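Local coordinates for ferrous iron uptake transporter protein B (Streptococcus thermophilus, PDB 3TAH) that probably drives ferrous iron uptake across the cell membrane as a GTP-dependent transporter, of which this piece is the cytosolic GTP-binding domain with its helical domain, at residues A[34-39]-A[69-74]; A[54-59]-A[74-79]. The protein carries 1 engineered substitution. All coordinates share one frame; numbering follows the deposited sequence.

Contact 1: residues A[34-39]-A[69-74]; sequences PGVTVE and EKVARD
The salt bridge of Lys-70 NZ to Asp-74 OD2, at 2.8 Å, runs one helical turn along helix 67-77, the same helix that carries Val-71, whose side chain meets Val-36 and Val-38 of the loop. The carboxylate oxygen receives the ammonium group on its syn lone pair, the side facing the other oxygen. To get there the lysine chain stays extended through its first three torsions and bends at the last (chi4 -65°), which turns NZ to OD2 of Asp-74.

The contact itself is apolar and small, burying 95 Å² over both sides, with no hydrogen bond between the segments. One methyl of Val-71 serves both loop valines: its CG2 lies 4.1 Å from CG2 of Val-36 and 4.3 Å from CB of Val-38. The Val-36 branch that reaches the helix is the one wedged between its own backbone N and carbonyl carbon, and the side chains of Val-36 and Val-71 run roughly antiparallel, passing alongside one another rather than meeting head-on.

In the layout of a TRAFAC GTPase, the loop between strands 28-32 and 39-45 corresponds to switch I, and helix 67-77 follows the G3 loop and belongs to the switch II region. Thr-37, between the two contact valines, coordinates magnesium in a structure of this protein, though no ion is bound to it here. The nucleotide is distant: the side chain of Val-38 is about 13 Å from the bound GDP analogue.

Val-38 also packs on Pro-67 and Glu-68 at the start of the helix, whereas Val-71 is further covered by Trp-33. On the loop side, the carbonyl O of Val-36 accepts a hydrogen bond from Asn-32. Farther round the helix, Arg-73 pairs with Asp-209, tying helix 67-77 to the helical domain.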
ATOM      1  N   PRO A  34      17.535  10.906   2.679  1.00 27.64           N
ATOM      2  CA  PRO A  34      18.243  12.119   2.261  1.00 28.77           C
ATOM      3  C   PRO A  34      17.419  13.402   2.390  1.00 29.69           C
ATOM      4  O   PRO A  34      16.238  13.431   2.026  1.00 29.91           O
ATOM      5  CB  PRO A  34      18.586  11.850   0.791  1.00 29.41           C
ATOM      6  CG  PRO A  34      18.505  10.410   0.626  1.00 29.77           C
ATOM      7  CD  PRO A  34      17.541   9.875   1.628  1.00 27.97           C
ATOM      8  N   GLY A  35      18.056  14.440   2.924  1.00 30.97           N
ATOM      9  CA  GLY A  35      17.434  15.756   3.093  1.00 31.13           C
ATOM     10  C   GLY A  35      16.432  15.912   4.228  1.00 31.58           C
ATOM     11  O   GLY A  35      15.908  17.008   4.420  1.00 31.81           O
ATOM     12  N   VAL A  36      16.156  14.837   4.973  1.00 30.93           N
ATOM     13  CA  VAL A  36      15.200  14.858   6.083  1.00 30.13           C
ATOM     14  C   VAL A  36      15.763  14.088   7.278  1.00 29.92           C
ATOM     15  O   VAL A  36      16.762  13.368   7.155  1.00 30.32           O
ATOM     16  CB  VAL A  36      13.828  14.263   5.661  1.00 31.05           C
ATOM     17  CG1 VAL A  36      13.172  15.139   4.596  1.00 30.81           C
ATOM     18  CG2 VAL A  36      13.979  12.829   5.165  1.00 28.06           C
ATOM     19  N   THR A  37      15.126  14.243   8.432  1.00 29.48           N
ATOM     20  CA  THR A  37      15.550  13.528   9.641  1.00 30.03           C
ATOM     21  C   THR A  37      14.768  12.230   9.898  1.00 28.94           C
ATOM     22  O   THR A  37      14.905  11.641  10.967  1.00 30.65           O
ATOM     23  CB  THR A  37      15.481  14.452  10.884  1.00 30.78           C
ATOM     24  OG1 THR A  37      14.123  14.813  11.145  1.00 30.26           O
ATOM     25  CG2 THR A  37      16.337  15.710  10.662  1.00 30.25           C
ATOM     26  N   VAL A  38      13.969  11.773   8.935  1.00 26.06           N
ATOM     27  CA  VAL A  38      13.234  10.515   9.090  1.00 24.92           C
ATOM     28  C   VAL A  38      14.227   9.361   9.028  1.00 23.90           C
ATOM     29  O   VAL A  38      15.065   9.307   8.119  1.00 22.63           O
ATOM     30  CB  VAL A  38      12.170  10.312   7.999  1.00 23.84           C
ATOM     31  CG1 VAL A  38      11.379   9.031   8.258  1.00 24.85           C
ATOM     32  CG2 VAL A  38      11.216  11.516   7.918  1.00 23.73           C
ATOM     33  N   GLU A  39      14.130   8.444   9.986  1.00 23.65           N
ATOM     34  CA  GLU A  39      15.026   7.289  10.049  1.00 23.94           C
ATOM     35  C   GLU A  39      14.939   6.446   8.782  1.00 22.41           C
ATOM     36  O   GLU A  39      13.845   6.179   8.285  1.00 21.12           O
ATOM     37  CB  GLU A  39      14.693   6.411  11.264  1.00 25.22           C
ATOM     38  CG  GLU A  39      15.375   5.047  11.297  1.00 26.03           C
ATOM     39  CD  GLU A  39      14.839   4.181  12.414  1.00 28.85           C
ATOM     40  OE1 GLU A  39      15.332   4.349  13.548  1.00 27.46           O
ATOM     41  OE2 GLU A  39      13.935   3.346  12.147  1.00 28.55           O
ATOM     42  N   GLU A  69       5.101   9.976   5.612  0.50 18.06           N
ATOM     43  CA  GLU A  69       4.260   9.587   4.482  0.50 17.84           C
ATOM     44  C   GLU A  69       4.928   9.888   3.141  0.50 18.08           C
ATOM     45  O   GLU A  69       4.827   9.102   2.198  0.50 16.41           O
ATOM     46  CB  GLU A  69       2.932  10.328   4.542  0.50 17.79           C
ATOM     47  CG  GLU A  69       2.006   9.851   5.630  0.50 17.45           C
ATOM     48  CD  GLU A  69       0.856  10.800   5.812  0.50 17.65           C
ATOM     49  OE1 GLU A  69      -0.269  10.473   5.383  0.50 19.06           O
ATOM     50  OE2 GLU A  69       1.090  11.885   6.367  0.50 17.57           O
ATOM     51  N   LYS A  70       5.616  11.024   3.062  1.00 18.81           N
ATOM     52  CA  LYS A  70       6.314  11.405   1.826  1.00 18.93           C
ATOM     53  C   LYS A  70       7.477  10.454   1.535  1.00 16.64           C
ATOM     54  O   LYS A  70       7.669  10.035   0.400  1.00 14.90           O
ATOM     55  CB  LYS A  70       6.791  12.869   1.869  1.00 20.08           C
ATOM     56  CG  LYS A  70       7.363  13.333   0.533  1.00 23.31           C
ATOM     57  CD  LYS A  70       7.655  14.835   0.478  1.00 24.10           C
ATOM     58  CE  LYS A  70       8.159  15.238  -0.895  1.00 23.46           C
ATOM     59  NZ  LYS A  70       9.478  14.632  -1.220  1.00 21.58           N
ATOM     60  N   VAL A  71       8.255  10.119   2.560  1.00 15.93           N
ATOM     61  CA  VAL A  71       9.346   9.159   2.394  1.00 16.02           C
ATOM     62  C   VAL A  71       8.815   7.829   1.855  1.00 15.41           C
ATOM     63  O   VAL A  71       9.375   7.279   0.904  1.00 15.30           O
ATOM     64  CB  VAL A  71      10.156   8.973   3.710  1.00 17.01           C
ATOM     65  CG1 VAL A  71      10.869   7.599   3.790  1.00 17.13           C
ATOM     66  CG2 VAL A  71      11.150  10.133   3.835  1.00 15.89           C
ATOM     67  N   ALA A  72       7.730   7.336   2.440  1.00 14.53           N
ATOM     68  CA  ALA A  72       7.170   6.045   2.015  1.00 15.53           C
ATOM     69  C   ALA A  72       6.723   6.115   0.554  1.00 15.37           C
ATOM     70  O   ALA A  72       7.070   5.254  -0.262  1.00 13.77           O
ATOM     71  CB  ALA A  72       6.028   5.621   2.915  1.00 14.25           C
ATOM     72  N   ARG A  73       5.960   7.151   0.217  1.00 15.97           N
ATOM     73  CA  ARG A  73       5.471   7.318  -1.148  1.00 15.67           C
ATOM     74  C   ARG A  73       6.594   7.397  -2.185  1.00 16.00           C
ATOM     75  O   ARG A  73       6.577   6.650  -3.171  1.00 14.74           O
ATOM     76  CB  ARG A  73       4.601   8.570  -1.255  1.00 16.93           C
ATOM     77  CG  ARG A  73       3.958   8.732  -2.606  1.00 16.15           C
ATOM     78  CD  ARG A  73       3.487  10.135  -2.846  1.00 14.07           C
ATOM     79  NE  ARG A  73       2.365  10.514  -1.996  1.00 17.14           N
ATOM     80  CZ  ARG A  73       1.545  11.538  -2.231  1.00 16.24           C
ATOM     81  NH1 ARG A  73       1.706  12.310  -3.307  1.00 16.43           N
ATOM     82  NH2 ARG A  73       0.555  11.795  -1.384  1.00 15.38           N
ATOM     83  N   ASP A  74       7.550   8.304  -1.970  1.00 15.93           N
ATOM     84  CA  ASP A  74       8.654   8.504  -2.917  1.00 16.46           C
ATOM     85  C   ASP A  74       9.421   7.207  -3.136  1.00 15.79           C
ATOM     86  O   ASP A  74       9.758   6.854  -4.266  1.00 15.43           O
ATOM     87  CB  ASP A  74       9.627   9.597  -2.453  1.00 17.15           C
ATOM     88  CG  ASP A  74       9.000  10.985  -2.446  1.00 19.53           C
ATOM     89  OD1 ASP A  74       7.921  11.178  -3.059  1.00 19.81           O
ATOM     90  OD2 ASP A  74       9.566  11.897  -1.818  1.00 19.68           O
TER

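Contact 2: residues A[54-59]-A[74-79]; sequences QDLPGI and DYLLSQ
Apolar contacts join Leu-56 to Tyr-75 and Leu-76 in a wholly buried interface of 178 Å². Leu-56 CD2 comes within 3.7 Å of Tyr-75 CD2, the leucine lying at about a right angle to the tyrosine side chain. Its other methyl, CD1, bridges the two helix residues, 3.9 Å from Tyr-75 CD2 and 4.0 Å from Leu-76 CD2.

A CH-pi contact comes from the strand. Gln-54 CG sits over one face of the Tyr-75 ring, 4.1 Å from the centroid and 27° off the normal. The tyrosine's first torsion (chi1 176°) sets CG opposite its backbone N and places the ring beside Gln-54, where OH ends 3.7 Å from Gln-54 CB. That hydroxyl is buried without any polar partner in the model. Glu-5 and Ala-7 of strand 4-10 also touch Tyr-75.

The arrangement fits the G3 region of a P-loop GTPase, in which the Asp-Leu-Pro-Gly run of residues 55-58 leaves strand 51-55 and leads to the switch II helix. Asp-55 binds magnesium in a structure of this protein, although no such ion is present at it here; in this model it forms a salt bridge with Lys-16 of the P-loop, whose NZ also donates to the carbonyl of Leu-56.

Two side-chain hydrogen bonds stay within their own segments. A bend at chi2 turns the glutamine amide back to its own strand, and NE2 of Gln-54 donates to Asp-55 O over 3.0 Å, nearly straight at 173° and in the carbonyl plane on a lone pair. Farther along 74-79, Ser-78 OG donates to Tyr-75 O at 2.7 Å, and that carbonyl also accepts the backbone N of Ser-78 at 3.2 Å.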
ATOM      1  N   GLN A  54      13.661  -3.324   3.400  1.00 17.58           N
ATOM      2  CA  GLN A  54      13.699  -1.887   3.539  1.00 17.70           C
ATOM      3  C   GLN A  54      12.555  -1.536   4.466  1.00 18.35           C
ATOM      4  O   GLN A  54      11.381  -1.600   4.057  1.00 17.82           O
ATOM      5  CB  GLN A  54      13.525  -1.180   2.184  1.00 17.99           C
ATOM      6  CG  GLN A  54      13.543   0.346   2.279  1.00 19.51           C
ATOM      7  CD  GLN A  54      14.835   0.868   2.855  1.00 21.04           C
ATOM      8  OE1 GLN A  54      15.867   0.755   2.220  1.00 22.39           O
ATOM      9  NE2 GLN A  54      14.784   1.431   4.065  1.00 19.60           N
ATOM     10  N   ASP A  55      12.871  -1.179   5.708  1.00 17.71           N
ATOM     11  CA  ASP A  55      11.844  -0.686   6.603  1.00 19.00           C
ATOM     12  C   ASP A  55      11.388   0.669   6.060  1.00 19.48           C
ATOM     13  O   ASP A  55      12.173   1.419   5.451  1.00 20.33           O
ATOM     14  CB  ASP A  55      12.337  -0.571   8.048  1.00 20.02           C
ATOM     15  CG  ASP A  55      11.212  -0.356   9.041  1.00 21.90           C
ATOM     16  OD1 ASP A  55      10.169  -1.036   8.941  1.00 24.06           O
ATOM     17  OD2 ASP A  55      11.376   0.499   9.930  1.00 24.69           O
ATOM     18  N   LEU A  56      10.107   0.950   6.249  1.00 17.86           N
ATOM     19  CA  LEU A  56       9.531   2.234   5.901  1.00 17.41           C
ATOM     20  C   LEU A  56       8.802   2.731   7.137  1.00 18.39           C
ATOM     21  O   LEU A  56       8.363   1.914   7.950  1.00 17.22           O
ATOM     22  CB  LEU A  56       8.597   2.102   4.697  1.00 17.35           C
ATOM     23  CG  LEU A  56       9.233   1.737   3.359  1.00 17.80           C
ATOM     24  CD1 LEU A  56       8.162   1.595   2.269  1.00 17.42           C
ATOM     25  CD2 LEU A  56      10.267   2.786   2.923  1.00 18.23           C
ATOM     26  N   PRO A  57       8.676   4.062   7.300  1.00 19.75           N
ATOM     27  CA  PRO A  57       8.018   4.604   8.501  1.00 20.79           C
ATOM     28  C   PRO A  57       6.592   4.092   8.628  1.00 19.30           C
ATOM     29  O   PRO A  57       5.916   3.911   7.614  1.00 20.32           O
ATOM     30  CB  PRO A  57       7.994   6.120   8.265  1.00 20.38           C
ATOM     31  CG  PRO A  57       8.889   6.387   7.148  1.00 20.81           C
ATOM     32  CD  PRO A  57       9.119   5.126   6.379  1.00 21.03           C
ATOM     33  N   GLY A  58       6.159   3.842   9.856  1.00 18.27           N
ATOM     34  CA  GLY A  58       4.778   3.466  10.114  1.00 18.39           C
ATOM     35  C   GLY A  58       3.865   4.625   9.743  1.00 16.85           C
ATOM     36  O   GLY A  58       4.057   5.750  10.224  1.00 17.53           O
ATOM     37  N   ILE A  59       2.884   4.367   8.882  1.00 15.38           N
ATOM     38  CA  ILE A  59       1.928   5.390   8.448  1.00 15.49           C
ATOM     39  C   ILE A  59       0.525   4.810   8.317  1.00 14.29           C
ATOM     40  O   ILE A  59       0.350   3.593   8.189  1.00 14.13           O
ATOM     41  CB  ILE A  59       2.345   6.035   7.102  1.00 16.92           C
ATOM     42  CG1 ILE A  59       2.428   4.997   5.977  1.00 17.97           C
ATOM     43  CG2 ILE A  59       3.698   6.732   7.227  1.00 17.35           C
ATOM     44  CD1 ILE A  59       2.717   5.620   4.612  1.00 17.94           C
ATOM     45  N   ASP A  74       7.550   8.304  -1.970  1.00 15.93           N
ATOM     46  CA  ASP A  74       8.654   8.504  -2.917  1.00 16.46           C
ATOM     47  C   ASP A  74       9.421   7.207  -3.136  1.00 15.79           C
ATOM     48  O   ASP A  74       9.758   6.854  -4.266  1.00 15.43           O
ATOM     49  CB  ASP A  74       9.627   9.597  -2.453  1.00 17.15           C
ATOM     50  CG  ASP A  74       9.000  10.985  -2.446  1.00 19.53           C
ATOM     51  OD1 ASP A  74       7.921  11.178  -3.059  1.00 19.81           O
ATOM     52  OD2 ASP A  74       9.566  11.897  -1.818  1.00 19.68           O
ATOM     53  N   TYR A  75       9.689   6.490  -2.056  1.00 15.61           N
ATOM     54  CA  TYR A  75      10.389   5.230  -2.177  1.00 14.70           C
ATOM     55  C   TYR A  75       9.583   4.227  -2.997  1.00 14.98           C
ATOM     56  O   TYR A  75      10.108   3.612  -3.931  1.00 14.93           O
ATOM     57  CB  TYR A  75      10.694   4.641  -0.813  1.00 15.28           C
ATOM     58  CG  TYR A  75      11.332   3.298  -0.960  1.00 18.18           C
ATOM     59  CD1 TYR A  75      12.669   3.185  -1.331  1.00 19.25           C
ATOM     60  CD2 TYR A  75      10.600   2.132  -0.754  1.00 18.54           C
ATOM     61  CE1 TYR A  75      13.264   1.939  -1.482  1.00 19.86           C
ATOM     62  CE2 TYR A  75      11.181   0.900  -0.899  1.00 21.00           C
ATOM     63  CZ  TYR A  75      12.510   0.805  -1.260  1.00 23.80           C
ATOM     64  OH  TYR A  75      13.080  -0.439  -1.403  1.00 27.47           O
ATOM     65  N   LEU A  76       8.308   4.059  -2.662  1.00 15.02           N
ATOM     66  CA  LEU A  76       7.479   3.088  -3.395  1.00 14.43           C
ATOM     67  C   LEU A  76       7.250   3.442  -4.868  1.00 15.31           C
ATOM     68  O   LEU A  76       7.171   2.541  -5.699  1.00 15.77           O
ATOM     69  CB  LEU A  76       6.145   2.857  -2.677  1.00 14.96           C
ATOM     70  CG  LEU A  76       6.299   2.201  -1.301  1.00 16.00           C
ATOM     71  CD1 LEU A  76       4.949   2.147  -0.612  1.00 16.40           C
ATOM     72  CD2 LEU A  76       6.929   0.775  -1.416  1.00 12.61           C
ATOM     73  N   LEU A  77       7.131   4.734  -5.174  0.50 16.15           N
ATOM     74  CA  LEU A  77       6.982   5.195  -6.559  0.50 17.08           C
ATOM     75  C   LEU A  77       8.300   5.192  -7.345  0.50 18.05           C
ATOM     76  O   LEU A  77       8.276   5.312  -8.562  0.50 18.55           O
ATOM     77  CB  LEU A  77       6.353   6.588  -6.605  0.50 17.76           C
ATOM     78  CG  LEU A  77       4.826   6.591  -6.690  0.50 18.61           C
ATOM     79  CD1 LEU A  77       4.215   5.595  -5.712  0.50 19.84           C
ATOM     80  CD2 LEU A  77       4.265   7.994  -6.482  0.50 18.98           C
ATOM     81  N   SER A  78       9.438   5.048  -6.667  1.00 18.91           N
ATOM     82  CA  SER A  78      10.761   5.017  -7.333  1.00 19.82           C
ATOM     83  C   SER A  78      11.017   3.697  -8.066  1.00 22.44           C
ATOM     84  O   SER A  78      11.995   3.576  -8.806  1.00 21.46           O
ATOM     85  CB  SER A  78      11.897   5.251  -6.326  1.00 21.01           C
ATOM     86  OG  SER A  78      12.181   4.095  -5.541  1.00 20.45           O
ATOM     87  N   GLN A  79      10.162   2.701  -7.840  1.00 22.91           N
ATOM     88  CA  GLN A  79      10.285   1.389  -8.443  1.00 25.78           C
ATOM     89  C   GLN A  79      11.612   0.677  -8.062  1.00 25.62           C
ATOM     90  O   GLN A  79      12.128  -0.110  -8.846  1.00 29.09           O
ATOM     91  CB  GLN A  79      10.088   1.464  -9.973  1.00 27.26           C
ATOM     92  CG  GLN A  79       8.904   2.356 -10.424  1.00 28.50           C
ATOM     93  CD  GLN A  79       8.500   2.134 -11.879  1.00 29.24           C
ATOM     94  OE1 GLN A  79       8.555   3.058 -12.711  1.00 28.21           O
ATOM     95  NE2 GLN A  79       8.103   0.904 -12.194  1.00 24.08           N
TER

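From the N terminus the chain first passes 34-39, the loop leading into strand 39-45, then returns along strand 51-55 to 54-59, and only afterwards enters helix 67-77. Contact 1 closes a long loop of 29 intervening residues, twelve of them in strands; contact 2 closes a shorter one of 14. The two loops cross, since their segments alternate, and Asp-74 belongs to both. With centres 8 Å apart, the contacts also touch: Val-38 and Val-71 pack on Pro-57, and Ala-72 on Ile-59. The earlier turns of helix 67-77 thereby meet both the switch loop 34-39 and the G3 loop, while Tyr-75 and Leu-76 farther on meet Gln-54 of strand 51-55 and Leu-56.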